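Local coordinates for inactive PncC family protein (Escherichia coli O157:H7, PDB 5KOL) that is an inactive member of the CinA family that lacks nicotinamide-nucleotide (NMN) amidohydrolase activity and whose function is unknown, at residues Y87-A99 and S111-D125. Numbering follows the deposited sequence.
Sequences YSAVSEKVAAEMA and SIAITGYGGPEGGED
Val90 lies across the ring of Tyr117, its CG2 3.6 Å from the ring centroid and 18° off the normal, a CH-pi contact over the face. With CG1 anti to the backbone N (chi1 173°), that methyl lies by CE2 and CD2 of the ring, CG2 sits nearer CE2 and CZ, and CB comes closest, 3.4 Å from CE2. The backbone of Gly122 and Gly123 packs on the opposite face, so the tyrosine is sandwiched between the turn before helix 92-106 and its own loop. At the ring edge a water sits 2.5 Å from Tyr117 OH; it donates to Ser88 OG and to Asp125 OD2, bridging the two loops. Asp125 OD1 is hydrogen-bonded to Thr127 OG1, but Asp125 is poorly ordered and its side of the bridge less certain.

Thr115 OG1 donates to Ala89 O over 2.7 Å, approaching from above the carbonyl plane rather than along a lone pair. Its CG2 lies beside the same oxygen and also reaches Ala95 CB, and its CB meets Met98 SD. Earlier in the strand, Ala113 CB fits against Ala95 O at 3.3 Å and also touches Met98 CB and Ala99 CB. Helix 92-99 and strand 111-116 approach to 7.1 Å between axes, consistent with the alanines at 95, 99 and 113. Ser111 OG closes the row with a 2.7 Å hydrogen bond to Ala99 O.

Behind this layer, Ser91 N-caps the helix, its OG accepting from Val94 N and donating to Ser88 O, which ties the turn to the helix start. The two segments run roughly antiparallel, at 144°; helix 92-106 is the last helix of a beta-alpha-beta crossover from strand 61-67 to parallel strand 110-116, two places away in the mixed sheet.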
loop_
_atom_site.group_PDB
_atom_site.type_symbol
_atom_site.label_atom_id
_atom_site.label_comp_id
_atom_site.label_asym_id
_atom_site.label_seq_id
_atom_site.Cartn_x
_atom_site.Cartn_y
_atom_site.Cartn_z
ATOM N N TYR A 87 -14.221 -8.557 -18.359
ATOM C CA TYR A 87 -13.023 -7.945 -18.908
ATOM C C TYR A 87 -11.715 -8.356 -18.260
ATOM O O TYR A 87 -10.664 -7.945 -18.763
ATOM C CB TYR A 87 -13.132 -6.419 -18.817
ATOM C CG TYR A 87 -14.330 -5.876 -19.540
ATOM C CD1 TYR A 87 -14.466 -6.041 -20.915
ATOM C CD2 TYR A 87 -15.333 -5.205 -18.844
ATOM C CE1 TYR A 87 -15.570 -5.547 -21.582
ATOM C CE2 TYR A 87 -16.436 -4.716 -19.494
ATOM C CZ TYR A 87 -16.549 -4.887 -20.861
ATOM O OH TYR A 87 -17.654 -4.386 -21.496
ATOM N N SER A 88 -11.743 -9.139 -17.175
ATOM C CA SER A 88 -10.574 -9.464 -16.349
ATOM C C SER A 88 -10.152 -8.270 -15.499
ATOM O O SER A 88 -10.578 -7.137 -15.754
ATOM C CB SER A 88 -9.392 -9.944 -17.195
ATOM O OG SER A 88 -8.567 -8.838 -17.562
ATOM N N ALA A 89 -9.328 -8.523 -14.470
ATOM C CA ALA A 89 -8.835 -7.457 -13.598
ATOM C C ALA A 89 -7.852 -6.528 -14.294
ATOM O O ALA A 89 -7.669 -5.390 -13.844
ATOM C CB ALA A 89 -8.148 -8.051 -12.356
ATOM N N VAL A 90 -7.178 -6.997 -15.338
ATOM C CA VAL A 90 -6.262 -6.162 -16.118
ATOM C C VAL A 90 -7.085 -5.673 -17.301
ATOM O O VAL A 90 -7.155 -6.323 -18.342
ATOM C CB VAL A 90 -5.016 -6.932 -16.553
ATOM C CG1 VAL A 90 -4.161 -6.087 -17.511
ATOM C CG2 VAL A 90 -4.199 -7.379 -15.325
ATOM N N SER A 91 -7.740 -4.524 -17.138
ATOM C CA SER A 91 -8.640 -4.039 -18.178
ATOM C C SER A 91 -8.873 -2.557 -17.973
ATOM O O SER A 91 -8.778 -2.047 -16.853
ATOM C CB SER A 91 -9.990 -4.761 -18.149
ATOM O OG SER A 91 -10.700 -4.355 -16.988
ATOM N N GLU A 92 -9.234 -1.885 -19.067
ATOM C CA GLU A 92 -9.572 -0.469 -18.995
ATOM C C GLU A 92 -10.710 -0.215 -18.011
ATOM O O GLU A 92 -10.667 0.740 -17.227
ATOM C CB GLU A 92 -9.931 0.046 -20.392
ATOM C CG GLU A 92 -10.421 1.473 -20.404
ATOM C CD GLU A 92 -10.714 1.985 -21.803
ATOM O OE1 GLU A 92 -11.019 3.190 -21.932
ATOM O OE2 GLU A 92 -10.637 1.189 -22.760
ATOM N N LYS A 93 -11.732 -1.068 -18.025
ATOM C CA LYS A 93 -12.886 -0.844 -17.164
ATOM C C LYS A 93 -12.521 -0.980 -15.691
ATOM O O LYS A 93 -12.904 -0.138 -14.869
ATOM C CB LYS A 93 -14.011 -1.812 -17.551
ATOM C CG LYS A 93 -15.243 -1.760 -16.656
ATOM C CD LYS A 93 -15.980 -0.436 -16.726
ATOM C CE LYS A 93 -17.367 -0.552 -16.086
ATOM N NZ LYS A 93 -18.123 0.738 -16.036
ATOM N N VAL A 94 -11.763 -2.021 -15.331
ATOM C CA VAL A 94 -11.464 -2.242 -13.919
ATOM C C VAL A 94 -10.534 -1.147 -13.388
ATOM O O VAL A 94 -10.696 -0.645 -12.263
ATOM C CB VAL A 94 -10.877 -3.656 -13.731
ATOM C CG1 VAL A 94 -10.290 -3.822 -12.332
ATOM C CG2 VAL A 94 -11.970 -4.706 -13.991
ATOM N N ALA A 95 -9.568 -0.733 -14.195
ATOM C CA ALA A 95 -8.703 0.374 -13.790
ATOM C C ALA A 95 -9.531 1.620 -13.467
ATOM O O ALA A 95 -9.345 2.256 -12.421
ATOM C CB ALA A 95 -7.691 0.662 -14.913
ATOM N N ALA A 96 -10.464 1.976 -14.361
ATOM C CA ALA A 96 -11.328 3.127 -14.123
ATOM C C ALA A 96 -12.106 2.980 -12.817
ATOM O O ALA A 96 -12.151 3.909 -11.998
ATOM C CB ALA A 96 -12.276 3.325 -15.314
ATOM N N GLU A 97 -12.720 1.812 -12.593
ATOM C CA GLU A 97 -13.433 1.595 -11.330
ATOM C C GLU A 97 -12.507 1.657 -10.124
ATOM O O GLU A 97 -12.933 2.095 -9.044
ATOM C CB GLU A 97 -14.175 0.259 -11.326
ATOM C CG GLU A 97 -15.242 0.156 -12.374
ATOM C CD GLU A 97 -15.930 -1.180 -12.312
ATOM O OE1 GLU A 97 -15.441 -2.071 -13.026
ATOM O OE2 GLU A 97 -16.936 -1.325 -11.587
ATOM N N MET A 98 -11.262 1.176 -10.250
ATOM C CA MET A 98 -10.385 1.294 -9.089
ATOM C C MET A 98 -10.111 2.754 -8.769
ATOM O O MET A 98 -10.033 3.130 -7.596
ATOM C CB MET A 98 -9.054 0.554 -9.261
ATOM C CG MET A 98 -9.147 -0.961 -9.317
ATOM S SD MET A 98 -7.649 -1.777 -9.973
ATOM C CE MET A 98 -6.456 -1.335 -8.672
ATOM N N ALA A 99 -9.969 3.588 -9.803
ATOM C CA ALA A 99 -9.713 5.010 -9.590
ATOM C C ALA A 99 -10.910 5.707 -8.941
ATOM O O ALA A 99 -10.735 6.581 -8.085
ATOM C CB ALA A 99 -9.356 5.681 -10.916
ATOM N N SER A 111 -7.023 10.735 -8.130
ATOM C CA SER A 111 -6.577 9.373 -7.868
ATOM C C SER A 111 -5.824 8.788 -9.057
ATOM O O SER A 111 -5.939 9.254 -10.199
ATOM C CB SER A 111 -7.747 8.440 -7.488
ATOM O OG SER A 111 -8.505 8.053 -8.617
ATOM N N ILE A 112 -5.040 7.753 -8.750
ATOM C CA ILE A 112 -4.265 6.974 -9.716
ATOM C C ILE A 112 -4.585 5.509 -9.489
ATOM O O ILE A 112 -4.538 5.042 -8.346
ATOM C CB ILE A 112 -2.746 7.168 -9.534
ATOM C CG1 ILE A 112 -2.345 8.638 -9.580
ATOM C CG2 ILE A 112 -1.968 6.266 -10.519
ATOM C CD1 ILE A 112 -0.943 8.879 -8.978
ATOM N N ALA A 113 -4.847 4.768 -10.563
ATOM C CA ALA A 113 -5.055 3.326 -10.467
ATOM C C ALA A 113 -4.089 2.575 -11.386
ATOM O O ALA A 113 -3.796 3.026 -12.497
ATOM C CB ALA A 113 -6.516 2.972 -10.796
ATOM N N ILE A 114 -3.565 1.444 -10.911
ATOM C CA ILE A 114 -2.643 0.614 -11.695
ATOM C C ILE A 114 -3.073 -0.838 -11.584
ATOM O O ILE A 114 -3.176 -1.375 -10.475
ATOM C CB ILE A 114 -1.174 0.731 -11.241
ATOM C CG1 ILE A 114 -0.690 2.173 -11.200
ATOM C CG2 ILE A 114 -0.260 -0.094 -12.185
ATOM C CD1 ILE A 114 0.797 2.315 -10.762
ATOM N N THR A 115 -3.291 -1.488 -12.724
ATOM C CA THR A 115 -3.539 -2.927 -12.729
ATOM C C THR A 115 -2.898 -3.502 -13.984
ATOM O O THR A 115 -3.127 -2.986 -15.082
ATOM C CB THR A 115 -5.049 -3.251 -12.673
ATOM O OG1 THR A 115 -5.252 -4.676 -12.749
ATOM C CG2 THR A 115 -5.837 -2.532 -13.794
ATOM N N GLY A 116 -2.079 -4.545 -13.826
ATOM C CA GLY A 116 -1.353 -5.088 -14.964
ATOM C C GLY A 116 -0.760 -6.461 -14.707
ATOM O O GLY A 116 -0.964 -7.070 -13.654
ATOM N N TYR A 117 -0.014 -6.945 -15.719
ATOM C CA TYR A 117 0.760 -8.184 -15.661
ATOM C C TYR A 117 2.250 -7.839 -15.617
ATOM O O TYR A 117 2.855 -7.525 -16.644
ATOM C CB TYR A 117 0.454 -9.071 -16.859
ATOM C CG TYR A 117 -0.977 -9.559 -16.906
ATOM C CD1 TYR A 117 -1.434 -10.534 -16.019
ATOM C CD2 TYR A 117 -1.869 -9.061 -17.851
ATOM C CE1 TYR A 117 -2.746 -10.990 -16.072
ATOM C CE2 TYR A 117 -3.183 -9.513 -17.908
ATOM C CZ TYR A 117 -3.614 -10.467 -17.014
ATOM O OH TYR A 117 -4.920 -10.906 -17.079
ATOM N N GLY A 118 2.842 -7.916 -14.427
ATOM C CA GLY A 118 4.274 -7.679 -14.309
ATOM C C GLY A 118 5.099 -8.672 -15.099
ATOM O O GLY A 118 6.163 -8.329 -15.623
ATOM N N GLY A 119 4.617 -9.912 -15.212
ATOM C CA GLY A 119 5.327 -10.971 -15.914
ATOM C C GLY A 119 5.976 -11.963 -14.941
ATOM O O GLY A 119 6.070 -11.663 -13.749
ATOM N N PRO A 120 6.459 -13.116 -15.432
ATOM C CA PRO A 120 6.607 -13.596 -16.809
ATOM C C PRO A 120 5.324 -14.038 -17.498
ATOM O O PRO A 120 5.309 -14.153 -18.731
ATOM C CB PRO A 120 7.531 -14.810 -16.678
ATOM C CG PRO A 120 7.487 -15.194 -15.255
ATOM C CD PRO A 120 7.126 -13.991 -14.465
ATOM N N GLU A 121 4.277 -14.321 -16.734
ATOM C CA GLU A 121 3.019 -14.780 -17.301
ATOM C C GLU A 121 2.149 -13.596 -17.702
ATOM O O GLU A 121 2.204 -12.520 -17.096
ATOM C CB GLU A 121 2.260 -15.662 -16.303
ATOM C CG GLU A 121 2.980 -16.946 -15.913
ATOM C CD GLU A 121 3.136 -17.916 -17.072
ATOM O OE1 GLU A 121 4.210 -17.919 -17.717
ATOM O OE2 GLU A 121 2.180 -18.680 -17.336
ATOM N N GLY A 122 1.342 -13.808 -18.732
ATOM C CA GLY A 122 0.319 -12.866 -19.157
ATOM C C GLY A 122 -1.065 -13.255 -18.671
ATOM O O GLY A 122 -1.227 -13.910 -17.633
ATOM N N GLY A 123 -2.086 -12.846 -19.434
ATOM C CA GLY A 123 -3.453 -13.146 -19.073
ATOM C C GLY A 123 -3.966 -14.434 -19.687
ATOM O O GLY A 123 -3.460 -14.921 -20.696
ATOM N N GLU A 124 -4.992 -14.994 -19.043
ATOM C CA GLU A 124 -5.654 -16.169 -19.596
ATOM C C GLU A 124 -6.277 -15.866 -20.951
ATOM O O GLU A 124 -6.309 -16.734 -21.834
ATOM C CB GLU A 124 -6.716 -16.671 -18.618
ATOM C CG GLU A 124 -6.186 -17.634 -17.572
ATOM C CD GLU A 124 -6.008 -19.031 -18.123
ATOM O OE1 GLU A 124 -7.034 -19.680 -18.427
ATOM O OE2 GLU A 124 -4.842 -19.469 -18.256
ATOM N N ASP A 125 -6.760 -14.637 -21.136
ATOM C CA ASP A 125 -7.371 -14.190 -22.381
ATOM C C ASP A 125 -6.350 -13.859 -23.467
ATOM O O ASP A 125 -6.738 -13.358 -24.529
ATOM C CB ASP A 125 -8.257 -12.968 -22.116
ATOM C CG ASP A 125 -7.537 -11.873 -21.334
ATOM O OD1 ASP A 125 -6.296 -11.937 -21.194
ATOM O OD2 ASP A 125 -8.218 -10.939 -20.863
HETATM O O HOH W 1 -6.486 -10.080 -18.816
#